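PDB 6KXD: ketosynthase from Streptomyces sp. MSC090213JE08, which catalyses the chain-extending condensation of ishigamide polyketide synthesis with its chain length factor partner, probably joining carrier-protein-bound acyl and malonyl units. Local coordinates for the interface of chains A and B. Sequence-based numbering; all coordinates share one arbitrary frame. Chains: chain A, Ketosynthase; chain B, Ketosynthase.

Chain A, the ketosynthase, and chain B, its chain length factor, meet along a row of three sites. Contact 2 joins strand 161-166 of chain A and strand 171-174 of chain B. The centres of the C-alpha atoms of contacts 2 and 3 lie about 10 Å apart, those of contacts 1 and 3 about 13 Å, and those of contacts 1 and 2 about 23 Å. Backbone continuity ties them together: A:Ala140 of contact 1 precedes A:Arg141 of contact 3, and B:Ala175 of contact 2 precedes B:Gly176 of contact 3. Strand pairing, charge and water, and apolar packing thus follow one another along the heterodimer seam.

Contact 1: the interface of chains A and B. Residues chain A 122, 135-137, 140; chain B 215, 218-219.
B:Thr218 pushes its methyl CG2 into the bend where A:Met135, A:Pro137 and A:Ala140 come together. CG2 stands anti to its own backbone N (chi1 -50° for OG1), which aims the methyl at chain A: it lies 3.3 Å from the carbonyl O of A:Met135 and 3.6 Å from CB of A:Ala140. Alanine suits this place because its small methyl lets the two backbones come close, while the rigid ring of A:Pro137 lays CB and CG beside the carbonyl O of B:Thr218. No polar bond crosses the patch. B:Phe215, about one turn earlier, supplies a flat aromatic surface. Methyl CD1 of A:Leu122 sits over one face of the ring, 4.0 Å above its plane and toward the rim, whereas SD of A:Met135 meets the edge at CE1, 3.7 Å away. The thioether then bends at chi3 (-63°) and brings CE within 3.5 Å of OG1 of B:Thr218. A glycine in place of B:Thr218 would probably open a gap between A:Ala140 and A:Met135 and leave the thioether methyl freer to turn. In the fold, the last turns of B helix 210-219 rest against the short A helix 137-140 and the loop before it, with A helix 116-129 flanking the phenyl ring.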
# COMPACT_ATOMS: atom_id res chain seq x y z
N LEU A 122 11.84 -18.42 4.85
CA LEU A 122 11.57 -19.29 3.72
C LEU A 122 12.83 -19.57 2.91
O LEU A 122 13.07 -20.71 2.50
CB LEU A 122 10.51 -18.67 2.81
CG LEU A 122 9.07 -18.81 3.28
CD1 LEU A 122 8.17 -17.83 2.55
CD2 LEU A 122 8.61 -20.23 3.05
N MET A 135 10.45 -25.54 1.90
CA MET A 135 9.84 -24.33 2.40
C MET A 135 8.48 -24.62 3.05
O MET A 135 7.70 -25.41 2.54
CB MET A 135 9.72 -23.33 1.26
CG MET A 135 11.05 -22.71 0.98
SD MET A 135 10.95 -21.42 -0.25
CE MET A 135 10.41 -22.30 -1.71
N ASP A 136 8.24 -23.95 4.17
CA ASP A 136 7.03 -24.14 4.97
C ASP A 136 5.84 -23.46 4.29
O ASP A 136 5.83 -22.23 4.13
CB ASP A 136 7.28 -23.63 6.38
CG ASP A 136 6.12 -23.81 7.34
OD1 ASP A 136 5.06 -24.35 6.93
OD2 ASP A 136 6.26 -23.39 8.48
N PRO A 137 4.76 -24.20 3.95
CA PRO A 137 3.54 -23.59 3.40
C PRO A 137 2.98 -22.50 4.32
O PRO A 137 2.39 -21.56 3.82
CB PRO A 137 2.58 -24.78 3.28
CG PRO A 137 3.52 -25.93 3.04
CD PRO A 137 4.63 -25.67 4.02
N ALA A 140 4.77 -19.40 3.60
CA ALA A 140 4.57 -18.87 2.26
C ALA A 140 3.16 -18.29 2.17
O ALA A 140 2.96 -17.36 1.46
CB ALA A 140 4.81 -19.91 1.20
N PHE B 215 7.06 -19.70 -4.31
CA PHE B 215 6.32 -19.35 -3.12
C PHE B 215 4.85 -19.73 -3.28
O PHE B 215 4.22 -20.19 -2.31
CB PHE B 215 6.43 -17.87 -2.79
CG PHE B 215 7.75 -17.47 -2.18
CD1 PHE B 215 8.64 -18.41 -1.71
CD2 PHE B 215 8.09 -16.13 -2.07
CE1 PHE B 215 9.85 -18.02 -1.14
CE2 PHE B 215 9.30 -15.75 -1.50
CZ PHE B 215 10.16 -16.70 -1.02
N THR B 218 4.50 -23.41 -2.81
CA THR B 218 4.61 -23.70 -1.41
C THR B 218 3.28 -23.40 -0.71
O THR B 218 2.85 -24.20 0.10
CB THR B 218 5.74 -22.90 -0.75
OG1 THR B 218 6.94 -23.03 -1.50
CG2 THR B 218 6.01 -23.31 0.67
N ALA B 219 2.67 -22.25 -1.03
CA ALA B 219 1.45 -21.77 -0.38
C ALA B 219 0.22 -22.59 -0.79
O ALA B 219 -0.79 -22.57 -0.08
CB ALA B 219 1.23 -20.30 -0.68

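Contact 2: the interface of chains A and B. Residues chain A 163-167; chain B 172-175, 183.
Strand 161-166 of chain A, with A:Thr167 just beyond it, runs antiparallel to strand 171-174 of chain B and its following residue B:Ala175, while B helix 180-193 comes up beside the pair. A:Val166 and B:Val174 form the bridge, carrying a sheet from one subunit into the other as is usual in dimers of the thiolase-like fold. Backbone hydrogen bonds hold it: B:Ala175 N gives to A:Thr165 O at 2.8 Å, and A:Thr167 N to B:Thr173 O at 2.9 Å. Beta-branched residues suit such extended backbone and offer methyls for packing. A:Thr164 uses both branches: with CG2 anti to the backbone N (chi1 -58° for OG1), the methyl points at CG1 of B:Val174, 3.6 Å away, and OG1 faces B:Leu183, whose branched end meets it tip to tip. Further along the strands, methyl CG1 of A:Val166 passes CG2 of B:Thr172 at 4.0 Å. The small side chain of B:Ala175 sets its CB 3.9 Å from CG2 of A:Thr167, an apolar contact beside the paired backbones. The threonine hydroxyl of A:Thr164 is also served by water: OG1 lies 2.6 Å from water 1, which in turn reaches the carbonyl O of B:Leu183 at 2.9 Å.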
# COMPACT_ATOMS: atom_id res chain seq x y z
N ALA A 163 -10.29 -3.72 3.16
CA ALA A 163 -8.97 -3.97 3.80
C ALA A 163 -7.87 -3.74 2.78
O ALA A 163 -7.65 -4.54 1.93
CB ALA A 163 -8.91 -5.38 4.32
N THR A 164 -7.24 -2.57 2.89
CA THR A 164 -6.28 -2.13 1.96
C THR A 164 -4.95 -1.95 2.68
O THR A 164 -4.82 -1.11 3.59
CB THR A 164 -6.68 -0.79 1.34
OG1 THR A 164 -7.96 -0.96 0.73
CG2 THR A 164 -5.71 -0.35 0.27
N THR A 165 -3.95 -2.69 2.26
CA THR A 165 -2.63 -2.39 2.77
C THR A 165 -1.94 -1.42 1.82
O THR A 165 -1.85 -1.70 0.65
CB THR A 165 -1.77 -3.65 2.84
OG1 THR A 165 -2.49 -4.49 3.74
CG2 THR A 165 -0.39 -3.40 3.40
N VAL A 166 -1.50 -0.29 2.37
CA VAL A 166 -0.82 0.70 1.60
C VAL A 166 0.69 0.46 1.75
O VAL A 166 1.27 0.47 2.84
CB VAL A 166 -1.26 2.11 2.02
CG1 VAL A 166 -0.47 3.14 1.24
CG2 VAL A 166 -2.77 2.28 1.78
N THR A 167 1.36 0.26 0.63
CA THR A 167 2.77 -0.12 0.64
C THR A 167 3.60 1.06 0.12
O THR A 167 4.26 0.93 -0.86
CB THR A 167 3.01 -1.38 -0.18
OG1 THR A 167 2.64 -1.16 -1.54
CG2 THR A 167 2.23 -2.56 0.38
N THR B 172 0.57 6.23 -5.03
CA THR B 172 0.24 5.26 -4.04
C THR B 172 0.43 3.86 -4.63
O THR B 172 0.25 3.60 -5.81
CB THR B 172 -1.19 5.44 -3.55
OG1 THR B 172 -1.35 6.80 -3.16
CG2 THR B 172 -1.52 4.54 -2.37
N THR B 173 0.80 2.92 -3.76
CA THR B 173 0.84 1.53 -4.08
C THR B 173 0.03 0.83 -3.01
O THR B 173 0.13 1.21 -1.82
CB THR B 173 2.27 0.97 -4.10
OG1 THR B 173 2.97 1.82 -5.01
CG2 THR B 173 2.35 -0.46 -4.58
N VAL B 174 -0.81 -0.11 -3.44
CA VAL B 174 -1.66 -0.83 -2.51
C VAL B 174 -1.42 -2.30 -2.81
O VAL B 174 -1.10 -2.70 -3.88
CB VAL B 174 -3.16 -0.48 -2.59
CG1 VAL B 174 -3.40 0.97 -2.20
CG2 VAL B 174 -3.75 -0.82 -3.95
N ALA B 175 -1.49 -3.12 -1.77
CA ALA B 175 -1.30 -4.52 -1.94
C ALA B 175 -2.68 -5.15 -2.07
O ALA B 175 -3.62 -4.47 -2.36
CB ALA B 175 -0.52 -5.08 -0.77
N LEU B 183 -9.02 -2.45 -5.22
CA LEU B 183 -8.68 -1.59 -4.12
C LEU B 183 -8.08 -0.31 -4.68
O LEU B 183 -8.38 0.77 -4.21
CB LEU B 183 -7.67 -2.31 -3.24
CG LEU B 183 -8.18 -3.56 -2.53
CD1 LEU B 183 -7.07 -4.14 -1.70
CD2 LEU B 183 -9.38 -3.26 -1.64
O HOH W 1 -8.57 0.58 -1.30

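Contact 3: the interface of chains A and B. Residues chain A 141, 144-147; chain B 121-122, 176, 362-363.
A:Arg147 turns the edge formed by NE and NH2 toward B:Asp363, and both nitrogens bond to one carboxylate oxygen, OD1, in a salt bridge. NH2 lies 3.0 Å and NE 3.2 Å from OD1, and the oxygen sits in the guanidinium plane although the two flat groups stand nearly perpendicular, 89° apart. Both donors come from one face of the carboxylate, NH2 on the anti side and NE from well above the plane. A bend at chi3 (-70°) turns the guanidinium back to present this edge, as a long, jointed arginine can. The short carboxylate of B:Asp363 offers an acceptor for both the arginine and water 3, which lies 2.7 Å from the same OD1 and also meets A:Arg141 O and A:Asn144 N. The other oxygen, OD2, lies against CB of A:Asn144. Close packing continues where the compact, flat amide of A:Asn144 fits against methyl CG2 of B:Thr121, 3.4 Å from CG, and SD of B:Met122 lies beside A:Ala145. On the looser side, water 2 links A:Gly146 N, B:Thr121 O and B:Gly176 N. Glycine at A:Gly146 and B:Gly176 keeps side chains away from this water, and B:Gly176 takes a positive phi (123°) that glycine tolerates readily. NH1 of B:Arg362 stays 5.3 Å from NH2 of A:Arg147, a like-charge pair that the aspartate is likely to moderate. Together these links tie the ketosynthase loop entering helix 147-156 to the chain length factor, and likely help to set the subunits' register.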
# COMPACT_ATOMS: atom_id res chain seq x y z
N ARG A 141 2.20 -18.81 2.95
CA ARG A 141 0.81 -18.29 2.86
C ARG A 141 0.63 -16.90 3.48
O ARG A 141 -0.37 -16.26 3.25
CB ARG A 141 -0.12 -19.27 3.58
CG ARG A 141 -0.41 -20.46 2.69
CD ARG A 141 -0.95 -21.60 3.53
NE ARG A 141 -0.96 -22.81 2.73
CZ ARG A 141 -1.12 -24.02 3.23
NH1 ARG A 141 -1.17 -24.18 4.54
NH2 ARG A 141 -1.24 -25.04 2.41
N ASN A 144 2.25 -12.08 2.00
CA ASN A 144 1.76 -11.00 1.11
C ASN A 144 1.16 -9.89 1.96
O ASN A 144 0.40 -10.13 2.92
CB ASN A 144 0.82 -11.55 0.04
CG ASN A 144 1.49 -12.56 -0.85
OD1 ASN A 144 2.67 -12.43 -1.18
ND2 ASN A 144 0.77 -13.61 -1.20
N ALA A 145 1.48 -8.65 1.60
CA ALA A 145 1.24 -7.50 2.42
C ALA A 145 -0.26 -7.25 2.65
O ALA A 145 -0.61 -6.68 3.66
CB ALA A 145 1.89 -6.28 1.77
N GLY A 146 -1.10 -7.71 1.73
CA GLY A 146 -2.54 -7.50 1.80
C GLY A 146 -3.08 -8.08 3.07
O GLY A 146 -4.05 -7.61 3.64
N ARG A 147 -2.41 -9.14 3.52
CA ARG A 147 -2.85 -9.83 4.70
C ARG A 147 -2.83 -8.95 5.97
O ARG A 147 -3.62 -9.16 6.86
CB ARG A 147 -2.06 -11.14 4.78
CG ARG A 147 -2.33 -11.92 6.05
CD ARG A 147 -1.54 -13.22 6.06
NE ARG A 147 -2.11 -14.10 5.07
CZ ARG A 147 -2.71 -15.24 5.31
NH1 ARG A 147 -2.73 -15.74 6.53
NH2 ARG A 147 -3.23 -15.89 4.29
N THR B 121 0.87 -7.61 -5.18
CA THR B 121 0.77 -8.70 -4.19
C THR B 121 1.84 -8.45 -3.13
O THR B 121 1.58 -8.14 -1.95
CB THR B 121 0.91 -10.06 -4.86
OG1 THR B 121 -0.08 -10.26 -5.86
CG2 THR B 121 0.80 -11.20 -3.86
N MET B 122 3.09 -8.49 -3.57
CA MET B 122 4.17 -8.28 -2.66
C MET B 122 5.38 -7.79 -3.42
O MET B 122 6.51 -8.05 -3.05
CB MET B 122 4.49 -9.60 -1.95
CG MET B 122 5.31 -9.45 -0.70
SD MET B 122 4.76 -8.15 0.36
CE MET B 122 6.02 -8.17 1.63
N GLY B 176 -2.81 -6.46 -1.84
CA GLY B 176 -4.12 -7.07 -1.92
C GLY B 176 -4.17 -8.20 -2.91
O GLY B 176 -5.19 -8.87 -3.04
N ARG B 362 -6.25 -14.96 -1.73
CA ARG B 362 -5.96 -15.94 -0.69
C ARG B 362 -6.08 -15.30 0.69
O ARG B 362 -6.58 -15.89 1.58
CB ARG B 362 -4.56 -16.53 -0.84
CG ARG B 362 -4.11 -17.28 0.42
CD ARG B 362 -3.27 -18.50 0.16
NE ARG B 362 -2.59 -18.45 -1.12
CZ ARG B 362 -1.55 -17.69 -1.39
NH1 ARG B 362 -1.18 -16.73 -0.56
NH2 ARG B 362 -0.86 -17.91 -2.49
N ASP B 363 -5.64 -14.05 0.82
CA ASP B 363 -5.52 -13.43 2.13
C ASP B 363 -6.90 -13.01 2.68
O ASP B 363 -6.94 -12.38 3.71
CB ASP B 363 -4.47 -12.32 2.08
CG ASP B 363 -3.07 -12.83 1.71
OD1 ASP B 363 -2.77 -14.02 1.97
OD2 ASP B 363 -2.28 -12.05 1.14
O HOH W 2 -0.96 -8.56 -1.01
O HOH W 3 -0.10 -13.78 2.18